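Local structure of acyl-CoA dehydrogenase FadE3 (Mycobacterium smegmatis, 4IV6) at residues B[271-274]-B[280-283]; B[289-294]-B[334-339]; B[342-345]-B[349-352]. The protein belongs to the acyl-CoA dehydrogenase family of flavoproteins and binds dihydroflavine-adenine dinucleotide in pockets formed jointly by the subunits of a four-chain assembly. All blocks are in the same frame, centred on the assembly; numbering follows the deposited sequence. Where two conformers were deposited one is given.

Interaction 1: residues B[271-274]-B[280-283]. With FDA (dihydroflavine-adenine dinucleotide), chain C.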
# COMPACT_ATOMS: atom_id res chain seq x y z
N ARG B 271 -6.16 27.14 -0.50
CA ARG B 271 -6.92 26.81 -1.68
C ARG B 271 -8.31 26.33 -1.28
O ARG B 271 -8.44 25.50 -0.36
CB ARG B 271 -6.21 25.69 -2.44
CG ARG B 271 -6.86 25.26 -3.74
CD ARG B 271 -6.91 26.37 -4.78
NE ARG B 271 -7.06 25.84 -6.13
CZ ARG B 271 -6.92 26.55 -7.24
NH1 ARG B 271 -6.65 27.84 -7.20
NH2 ARG B 271 -7.04 25.95 -8.41
N GLU B 272 -9.33 26.83 -2.01
CA GLU B 272 -10.72 26.45 -1.79
C GLU B 272 -11.31 25.87 -3.08
O GLU B 272 -10.85 26.20 -4.18
CB GLU B 272 -11.56 27.64 -1.29
CG GLU B 272 -11.05 28.25 -0.00
CD GLU B 272 -12.06 29.12 0.73
OE1 GLU B 272 -13.22 29.22 0.28
OE2 GLU B 272 -11.70 29.68 1.79
N SER B 273 -12.28 24.99 -2.93
CA SER B 273 -13.05 24.48 -4.04
C SER B 273 -14.42 24.09 -3.54
O SER B 273 -14.58 23.64 -2.40
CB SER B 273 -12.37 23.26 -4.70
OG SER B 273 -12.45 22.10 -3.91
N PHE B 274 -15.41 24.29 -4.39
CA PHE B 274 -16.81 23.93 -4.09
C PHE B 274 -17.26 24.59 -2.81
O PHE B 274 -17.98 24.01 -2.05
CB PHE B 274 -16.99 22.40 -4.03
CG PHE B 274 -16.61 21.73 -5.31
CD1 PHE B 274 -15.31 21.34 -5.55
CD2 PHE B 274 -17.55 21.55 -6.31
CE1 PHE B 274 -14.96 20.73 -6.74
CE2 PHE B 274 -17.21 20.95 -7.51
CZ PHE B 274 -15.92 20.53 -7.73
N GLN B 280 -11.23 20.38 3.93
CA GLN B 280 -12.54 19.98 4.39
C GLN B 280 -13.21 19.00 3.43
O GLN B 280 -14.27 18.48 3.74
CB GLN B 280 -13.45 21.20 4.63
CG GLN B 280 -12.93 22.20 5.65
CD GLN B 280 -13.88 23.34 5.91
OE1 GLN B 280 -14.94 23.45 5.30
NE2 GLN B 280 -13.49 24.23 6.81
N HIS B 281 -12.63 18.75 2.26
CA HIS B 281 -13.03 17.55 1.46
C HIS B 281 -12.26 16.36 2.06
O HIS B 281 -11.02 16.40 2.18
CB HIS B 281 -12.70 17.68 -0.02
CG HIS B 281 -13.26 18.91 -0.65
ND1 HIS B 281 -14.60 19.21 -0.61
CD2 HIS B 281 -12.66 19.92 -1.31
CE1 HIS B 281 -14.80 20.36 -1.20
NE2 HIS B 281 -13.64 20.80 -1.66
N GLN B 282 -13.00 15.33 2.45
CA GLN B 282 -12.40 14.15 3.11
C GLN B 282 -11.24 13.55 2.31
O GLN B 282 -10.27 13.11 2.89
CB GLN B 282 -13.46 13.08 3.42
CG GLN B 282 -14.43 13.54 4.52
CD GLN B 282 -15.54 12.58 4.82
OE1 GLN B 282 -15.75 11.57 4.13
NE2 GLN B 282 -16.32 12.91 5.86
N SER B 283 -11.33 13.54 0.99
CA SER B 283 -10.24 12.97 0.20
C SER B 283 -8.92 13.67 0.48
O SER B 283 -7.87 13.03 0.56
CB SER B 283 -10.56 13.05 -1.30
OG SER B 283 -11.80 12.44 -1.59
PA FDA C . -7.89 21.86 -7.32
O1A FDA C . -7.44 23.17 -6.75
O2A FDA C . -9.27 21.64 -7.89
O5B FDA C . -7.68 20.73 -6.21
C5B FDA C . -6.58 20.73 -5.30
C4B FDA C . -6.61 19.43 -4.50
O4B FDA C . -7.89 19.32 -3.86
C3B FDA C . -6.48 18.20 -5.38
O3B FDA C . -5.91 17.17 -4.60
C2B FDA C . -7.93 17.85 -5.68
O2B FDA C . -8.13 16.51 -6.05
C1B FDA C . -8.57 18.18 -4.36
N9A FDA C . -9.98 18.51 -4.50
C8A FDA C . -10.49 19.62 -5.04
N7A FDA C . -11.83 19.58 -4.97
C5A FDA C . -12.19 18.41 -4.36
C6A FDA C . -13.45 17.73 -4.01
N6A FDA C . -14.65 18.31 -4.28
N1A FDA C . -13.36 16.52 -3.40
C2A FDA C . -12.17 15.94 -3.13
N3A FDA C . -10.98 16.50 -3.44
C4A FDA C . -10.95 17.71 -4.05
N1 FDA C . -6.46 21.73 -18.09
C2 FDA C . -7.05 22.12 -19.23
O2 FDA C . -8.19 22.66 -19.19
N3 FDA C . -6.46 21.91 -20.41
C4 FDA C . -5.25 21.36 -20.53
O4 FDA C . -4.74 21.21 -21.63
C4X FDA C . -4.54 20.90 -19.35
N5 FDA C . -3.32 20.33 -19.36
C5X FDA C . -2.58 20.35 -18.21
C6 FDA C . -1.19 20.20 -18.24
C7 FDA C . -0.45 20.19 -17.08
C7M FDA C . 1.05 20.05 -17.13
C8 FDA C . -1.09 20.35 -15.86
C8M FDA C . -0.37 20.34 -14.55
C9 FDA C . -2.45 20.48 -15.80
C9A FDA C . -3.21 20.52 -16.96
N10 FDA C . -4.63 20.71 -16.89
C10 FDA C . -5.25 21.13 -18.07
C1' FDA C . -5.19 21.27 -15.65
C2' FDA C . -5.61 20.10 -14.79
O2' FDA C . -6.70 19.38 -15.38
C3' FDA C . -5.90 20.65 -13.39
O3' FDA C . -4.64 20.85 -12.70
C4' FDA C . -6.76 19.69 -12.61
O4' FDA C . -8.08 19.89 -13.06
C5' FDA C . -6.75 19.94 -11.10
O5' FDA C . -7.03 21.28 -10.88
P FDA C . -6.47 22.22 -9.75
O1P FDA C . -5.00 22.25 -9.82
O2P FDA C . -7.23 23.47 -9.97
O3P FDA C . -6.89 21.38 -8.44
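His281 NE2 is gripped by two atoms of one residue, the hydroxyl and the carbonyl oxygen of Ser273. His281 NE2 and Ser273 OG are joined by a hydrogen bond of 2.9 Å. The bond from His281 NE2 to Ser273 O is 3.1 Å long and bent, with 136° at the hydrogen; the oxygen lies near the imidazole plane, whereas NE2 stands well above the plane of the carbonyl. In the C-terminal helical domain of the acyl-CoA dehydrogenase fold, this pair joins a short beta-hairpin, strands 272-273 and 276-277, to the start of helix 282-310, where His281 is the N-cap residue. Together these bent contacts, which may share one proton, probably restrict the turning of the imidazole, and one of its faces lies over the adenine of the dihydroflavine-adenine dinucleotide. FDA C6A sits 3.5 Å above the plane of the His281 ring, displaced toward its rim. Ser273 turns its OG to the same base and brings it within 2.8 Å of FDA N7A. Phe274 adds apolar cover: its CB is 4.1 Å from His281 CE1, while its ring approaches the base obliquely, with CD1 3.4 Å from FDA N6A. Parts of the second subunit close in as well, Asp134 of that chain taking the backbone N-H of Phe274 and Pro129 O of that chain accepting from Arg271 NH1. Arg271 reaches the pyrophosphate of the same dinucleotide. Its CG is trans to the backbone N (chi1 -178°) and the chain then bends at chi2, bringing the guanidinium alongside both phosphates. Arg271 NE gives FDA O1A a nearly straight bond of 2.8 Å (165°), with the oxygen at the guanidinium edge, and Arg271 NH2 reaches FDA O2P at 2.9 Å.

Interaction 2: residues B[289-294]-B[334-339]. With FDA (dihydroflavine-adenine dinucleotide), chain C.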
# COMPACT_ATOMS: atom_id res chain seq x y z
N ALA B 289 -4.20 13.66 7.22
CA ALA B 289 -4.18 12.86 8.44
C ALA B 289 -3.17 11.72 8.34
O ALA B 289 -2.42 11.47 9.28
CB ALA B 289 -5.57 12.32 8.77
N ASP B 290 -3.15 11.04 7.19
CA ASP B 290 -2.24 9.92 6.98
C ASP B 290 -0.80 10.41 6.95
O ASP B 290 0.07 9.82 7.59
CB ASP B 290 -2.57 9.16 5.71
CG ASP B 290 -3.76 8.27 5.88
OD1 ASP B 290 -4.12 7.99 7.03
OD2 ASP B 290 -4.36 7.88 4.86
N MET B 291 -0.56 11.52 6.26
CA MET B 291 0.77 12.13 6.17
C MET B 291 1.30 12.52 7.56
O MET B 291 2.45 12.20 7.94
CB MET B 291 0.73 13.37 5.25
CG MET B 291 0.43 13.04 3.79
SD MET B 291 -0.21 14.47 2.84
CE MET B 291 1.28 15.36 2.59
N GLY B 292 0.48 13.24 8.32
CA GLY B 292 0.87 13.71 9.63
C GLY B 292 1.10 12.56 10.59
O GLY B 292 2.03 12.59 11.40
N THR B 293 0.24 11.56 10.52
CA THR B 293 0.35 10.38 11.37
C THR B 293 1.66 9.58 11.09
O THR B 293 2.37 9.20 12.02
CB THR B 293 -0.88 9.46 11.19
OG1 THR B 293 -2.06 10.17 11.59
CG2 THR B 293 -0.75 8.19 12.03
N LYS B 294 1.93 9.31 9.82
CA LYS B 294 3.18 8.63 9.41
C LYS B 294 4.41 9.44 9.78
O LYS B 294 5.42 8.88 10.23
CB LYS B 294 3.19 8.34 7.91
CG LYS B 294 2.14 7.31 7.54
CD LYS B 294 2.19 6.75 6.10
CE LYS B 294 2.18 7.79 5.01
NZ LYS B 294 1.78 7.11 3.73
N ALA B 334 5.93 12.93 0.11
CA ALA B 334 6.28 13.85 -0.99
C ALA B 334 5.27 13.73 -2.13
O ALA B 334 4.80 14.72 -2.63
CB ALA B 334 7.69 13.61 -1.48
N LEU B 335 4.91 12.51 -2.50
CA LEU B 335 3.94 12.32 -3.58
C LEU B 335 2.58 12.88 -3.19
O LEU B 335 1.97 13.57 -4.00
CB LEU B 335 3.81 10.86 -3.98
CG LEU B 335 2.67 10.49 -4.94
CD1 LEU B 335 2.79 11.24 -6.25
CD2 LEU B 335 2.75 9.00 -5.18
N ASP B 336 2.13 12.62 -1.96
CA ASP B 336 0.81 13.07 -1.52
C ASP B 336 0.75 14.59 -1.42
O ASP B 336 -0.26 15.18 -1.75
CB ASP B 336 0.39 12.43 -0.22
CG ASP B 336 -0.09 10.97 -0.39
OD1 ASP B 336 -0.31 10.48 -1.53
OD2 ASP B 336 -0.25 10.32 0.65
N ALA B 337 1.87 15.23 -1.08
CA ALA B 337 1.94 16.70 -1.08
C ALA B 337 1.77 17.26 -2.49
O ALA B 337 1.13 18.29 -2.65
CB ALA B 337 3.22 17.21 -0.44
N VAL B 338 2.31 16.56 -3.51
CA VAL B 338 2.11 16.93 -4.89
C VAL B 338 0.60 16.85 -5.18
O VAL B 338 0.04 17.78 -5.77
CB VAL B 338 2.93 16.05 -5.85
CG1 VAL B 338 2.48 16.17 -7.28
CG2 VAL B 338 4.39 16.45 -5.76
N ARG B 339 -0.03 15.75 -4.73
CA ARG B 339 -1.45 15.50 -5.01
C ARG B 339 -2.30 16.63 -4.41
O ARG B 339 -3.23 17.14 -5.03
CB ARG B 339 -1.94 14.18 -4.40
CG ARG B 339 -1.34 12.89 -4.96
CD ARG B 339 -1.88 11.72 -4.15
NE ARG B 339 -1.28 10.41 -4.36
CZ ARG B 339 -1.62 9.57 -5.33
NH1 ARG B 339 -2.53 9.91 -6.24
NH2 ARG B 339 -1.09 8.37 -5.36
PA FDA C . -7.89 21.86 -7.32
O1A FDA C . -7.44 23.17 -6.75
O2A FDA C . -9.27 21.64 -7.89
O5B FDA C . -7.68 20.73 -6.21
C5B FDA C . -6.58 20.73 -5.30
C4B FDA C . -6.61 19.43 -4.50
O4B FDA C . -7.89 19.32 -3.86
C3B FDA C . -6.48 18.20 -5.38
O3B FDA C . -5.91 17.17 -4.60
C2B FDA C . -7.93 17.85 -5.68
O2B FDA C . -8.13 16.51 -6.05
C1B FDA C . -8.57 18.18 -4.36
N9A FDA C . -9.98 18.51 -4.50
C8A FDA C . -10.49 19.62 -5.04
N7A FDA C . -11.83 19.58 -4.97
C5A FDA C . -12.19 18.41 -4.36
C6A FDA C . -13.45 17.73 -4.01
N6A FDA C . -14.65 18.31 -4.28
N1A FDA C . -13.36 16.52 -3.40
C2A FDA C . -12.17 15.94 -3.13
N3A FDA C . -10.98 16.50 -3.44
C4A FDA C . -10.95 17.71 -4.05
N1 FDA C . -6.46 21.73 -18.09
C2 FDA C . -7.05 22.12 -19.23
O2 FDA C . -8.19 22.66 -19.19
N3 FDA C . -6.46 21.91 -20.41
C4 FDA C . -5.25 21.36 -20.53
O4 FDA C . -4.74 21.21 -21.63
C4X FDA C . -4.54 20.90 -19.35
N5 FDA C . -3.32 20.33 -19.36
C5X FDA C . -2.58 20.35 -18.21
C6 FDA C . -1.19 20.20 -18.24
C7 FDA C . -0.45 20.19 -17.08
C7M FDA C . 1.05 20.05 -17.13
C8 FDA C . -1.09 20.35 -15.86
C8M FDA C . -0.37 20.34 -14.55
C9 FDA C . -2.45 20.48 -15.80
C9A FDA C . -3.21 20.52 -16.96
N10 FDA C . -4.63 20.71 -16.89
C10 FDA C . -5.25 21.13 -18.07
C1' FDA C . -5.19 21.27 -15.65
C2' FDA C . -5.61 20.10 -14.79
O2' FDA C . -6.70 19.38 -15.38
C3' FDA C . -5.90 20.65 -13.39
O3' FDA C . -4.64 20.85 -12.70
C4' FDA C . -6.76 19.69 -12.61
O4' FDA C . -8.08 19.89 -13.06
C5' FDA C . -6.75 19.94 -11.10
O5' FDA C . -7.03 21.28 -10.88
P FDA C . -6.47 22.22 -9.75
O1P FDA C . -5.00 22.25 -9.82
O2P FDA C . -7.23 23.47 -9.97
O3P FDA C . -6.89 21.38 -8.44
O HOH W 1 1.30 9.74 2.83
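Met291 and Asp336 meet at the tight part of this contact, where the Met291 SD lies 3.7 Å from the Asp336 CB and the two side chains run obliquely across each other. The bend of the thioether at chi3 (77°) carries the methyl on to the next residue, so that Met291 CE is 3.7 Å from Ala337 N and 4.0 Å from Ala337 CB. Phe261 and Ala264 of helix 234-270 also pack on Met291, which is a buried residue. The two helices, 282-310 and 316-340, run in opposite senses within the helical bundle of the acyl-CoA dehydrogenase C-terminal domain. On the looser flank polar groups are spaced by solvent: Lys294 NZ stays 4.9 Å from Asp336 OD2, and one water bridges them, accepting from Lys294 NZ at 2.8 Å and donating to Asp336 OD2. Gln332 OE1 is a second partner of the ammonium. The other carboxylate oxygen turns along its own helix, Asp336 OD1 forming a 3.0 Å salt bridge with Arg339 NE, while Arg339 NH2 pairs with Glu328 of the second subunit. Past the packed part, Arg339 O accepts a 2.7 Å hydrogen bond from the ribose hydroxyl FDA O3B.

Interaction 3: residues B[342-345]-B[349-352]. With FDA (dihydroflavine-adenine dinucleotide), chain C.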
# COMPACT_ATOMS: atom_id res chain seq x y z
N GLY B 342 -2.78 19.70 -6.49
CA GLY B 342 -3.39 19.57 -7.80
C GLY B 342 -2.36 19.88 -8.88
O GLY B 342 -1.20 19.49 -8.77
N GLY B 343 -2.78 20.60 -9.91
CA GLY B 343 -1.88 20.89 -11.03
C GLY B 343 -0.63 21.64 -10.62
O GLY B 343 0.44 21.43 -11.18
N TYR B 344 -0.77 22.52 -9.64
CA TYR B 344 0.36 23.31 -9.18
C TYR B 344 1.45 22.46 -8.52
O TYR B 344 2.61 22.88 -8.41
CB TYR B 344 -0.12 24.42 -8.23
CG TYR B 344 -1.09 25.31 -8.91
CD1 TYR B 344 -0.67 26.29 -9.79
CD2 TYR B 344 -2.45 25.13 -8.75
CE1 TYR B 344 -1.58 27.09 -10.46
CE2 TYR B 344 -3.37 25.91 -9.42
CZ TYR B 344 -2.93 26.89 -10.27
OH TYR B 344 -3.86 27.64 -10.94
N GLY B 345 1.08 21.26 -8.11
CA GLY B 345 2.09 20.33 -7.60
C GLY B 345 3.15 20.01 -8.63
O GLY B 345 4.27 19.67 -8.27
N GLU B 349 7.61 26.28 -9.89
CA GLU B 349 7.42 27.50 -9.09
C GLU B 349 6.86 27.20 -7.69
O GLU B 349 6.86 28.08 -6.83
CB GLU B 349 6.52 28.51 -9.84
CG GLU B 349 7.28 29.15 -11.00
CD GLU B 349 6.44 29.92 -12.02
OE1 GLU B 349 7.08 30.55 -12.89
OE2 GLU B 349 5.18 29.88 -12.02
N TYR B 350 6.44 25.96 -7.47
CA TYR B 350 6.09 25.46 -6.14
C TYR B 350 7.20 24.49 -5.71
O TYR B 350 8.02 24.05 -6.54
CB TYR B 350 4.72 24.77 -6.17
CG TYR B 350 3.59 25.73 -6.42
CD1 TYR B 350 3.43 26.32 -7.65
CD2 TYR B 350 2.70 26.08 -5.39
CE1 TYR B 350 2.42 27.22 -7.89
CE2 TYR B 350 1.67 27.01 -5.62
CZ TYR B 350 1.55 27.56 -6.88
OH TYR B 350 0.56 28.45 -7.17
N ASP B 351 7.27 24.18 -4.42
CA ASP B 351 8.42 23.47 -3.86
C ASP B 351 8.21 21.95 -3.77
O ASP B 351 9.18 21.20 -3.63
CB ASP B 351 8.76 24.02 -2.48
CG ASP B 351 9.29 25.47 -2.53
OD1 ASP B 351 9.81 25.89 -3.59
OD2 ASP B 351 9.18 26.18 -1.52
N VAL B 352 6.96 21.50 -3.84
CA VAL B 352 6.67 20.10 -3.59
C VAL B 352 7.32 19.21 -4.66
O VAL B 352 7.67 18.08 -4.37
CB VAL B 352 5.15 19.79 -3.39
CG1 VAL B 352 4.67 20.36 -2.06
CG2 VAL B 352 4.28 20.35 -4.51
PA FDA C . -7.89 21.86 -7.32
O1A FDA C . -7.44 23.17 -6.75
O2A FDA C . -9.27 21.64 -7.89
O5B FDA C . -7.68 20.73 -6.21
C5B FDA C . -6.58 20.73 -5.30
C4B FDA C . -6.61 19.43 -4.50
O4B FDA C . -7.89 19.32 -3.86
C3B FDA C . -6.48 18.20 -5.38
O3B FDA C . -5.91 17.17 -4.60
C2B FDA C . -7.93 17.85 -5.68
O2B FDA C . -8.13 16.51 -6.05
C1B FDA C . -8.57 18.18 -4.36
N9A FDA C . -9.98 18.51 -4.50
C8A FDA C . -10.49 19.62 -5.04
N7A FDA C . -11.83 19.58 -4.97
C5A FDA C . -12.19 18.41 -4.36
C6A FDA C . -13.45 17.73 -4.01
N6A FDA C . -14.65 18.31 -4.28
N1A FDA C . -13.36 16.52 -3.40
C2A FDA C . -12.17 15.94 -3.13
N3A FDA C . -10.98 16.50 -3.44
C4A FDA C . -10.95 17.71 -4.05
N1 FDA C . -6.46 21.73 -18.09
C2 FDA C . -7.05 22.12 -19.23
O2 FDA C . -8.19 22.66 -19.19
N3 FDA C . -6.46 21.91 -20.41
C4 FDA C . -5.25 21.36 -20.53
O4 FDA C . -4.74 21.21 -21.63
C4X FDA C . -4.54 20.90 -19.35
N5 FDA C . -3.32 20.33 -19.36
C5X FDA C . -2.58 20.35 -18.21
C6 FDA C . -1.19 20.20 -18.24
C7 FDA C . -0.45 20.19 -17.08
C7M FDA C . 1.05 20.05 -17.13
C8 FDA C . -1.09 20.35 -15.86
C8M FDA C . -0.37 20.34 -14.55
C9 FDA C . -2.45 20.48 -15.80
C9A FDA C . -3.21 20.52 -16.96
N10 FDA C . -4.63 20.71 -16.89
C10 FDA C . -5.25 21.13 -18.07
C1' FDA C . -5.19 21.27 -15.65
C2' FDA C . -5.61 20.10 -14.79
O2' FDA C . -6.70 19.38 -15.38
C3' FDA C . -5.90 20.65 -13.39
O3' FDA C . -4.64 20.85 -12.70
C4' FDA C . -6.76 19.69 -12.61
O4' FDA C . -8.08 19.89 -13.06
C5' FDA C . -6.75 19.94 -11.10
O5' FDA C . -7.03 21.28 -10.88
P FDA C . -6.47 22.22 -9.75
O1P FDA C . -5.00 22.25 -9.82
O2P FDA C . -7.23 23.47 -9.97
O3P FDA C . -6.89 21.38 -8.44
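Tyr344 sets its CB over the face of the Tyr350 ring, a CH-pi contact with CB 3.8 Å from the ring centroid and only 14° off the ring normal. CB therefore stands above the middle of the ring rather than above its rim. The Tyr344 ring is displaced past the hydroxyl end of Tyr350, with CD1 still in contact. Its CG is opposite the carbonyl carbon (chi1 -59°), Tyr350 takes nearly the same first torsion, and the two side chains lie side by side, pointing the same way. Their planes are inclined at 45° with centroids 5.5 Å apart, an oblique pair in which Tyr350 OH comes 3.6 Å from Tyr344 CD1. The backbone takes part too, Tyr344 O lying 3.6 Å from Tyr350 CB. Both segments belong to the connection between helices 316-340 and 352-364 of the acyl-CoA dehydrogenase C-terminal domain; near its start Gly342 leaves the helix and residues 343-345 form a 3-10 turn, and Val352 opens the second helix. Within the turn Gly345 N bonds to Gly342 O at 3.0 Å. The absence of side chains lets the bridging oxygen FDA O3P lie close to Gly342 and the ribityl hydroxyl FDA O3' close to Gly343, while Gly343 N donates to FDA O1P at 2.8 Å. The Tyr344 ring also meets Trp157 of the second subunit edge-to-face. Further along the chain, Val352 directs its CG2 branch, which lies between its backbone N and carbonyl carbon, at the glycine backbone, and CG2 packs 3.8 Å from Gly345 CA.

In the fold
The three contacts follow one another along the chain in numerical order, all in the C-terminal domain of the acyl-CoA dehydrogenase fold. Their centres are about 15 Å (1 to 2), 17 Å (1 to 3) and 14 Å (2 to 3) apart. Interactions 1 and 2 share helix 282-310 without touching. Interactions 2 and 3 meet where Ala337 CB packs 3.8 Å from Val352 CG1, and interactions 1 and 3 where Arg271 NH2 lies 3.8 Å from Tyr344 CE2. One dihydroflavine-adenine dinucleotide is reached by all three, at adenine and pyrophosphate, ribose, and pyrophosphate respectively, and the second subunit borders each, placing the site at a subunit interface.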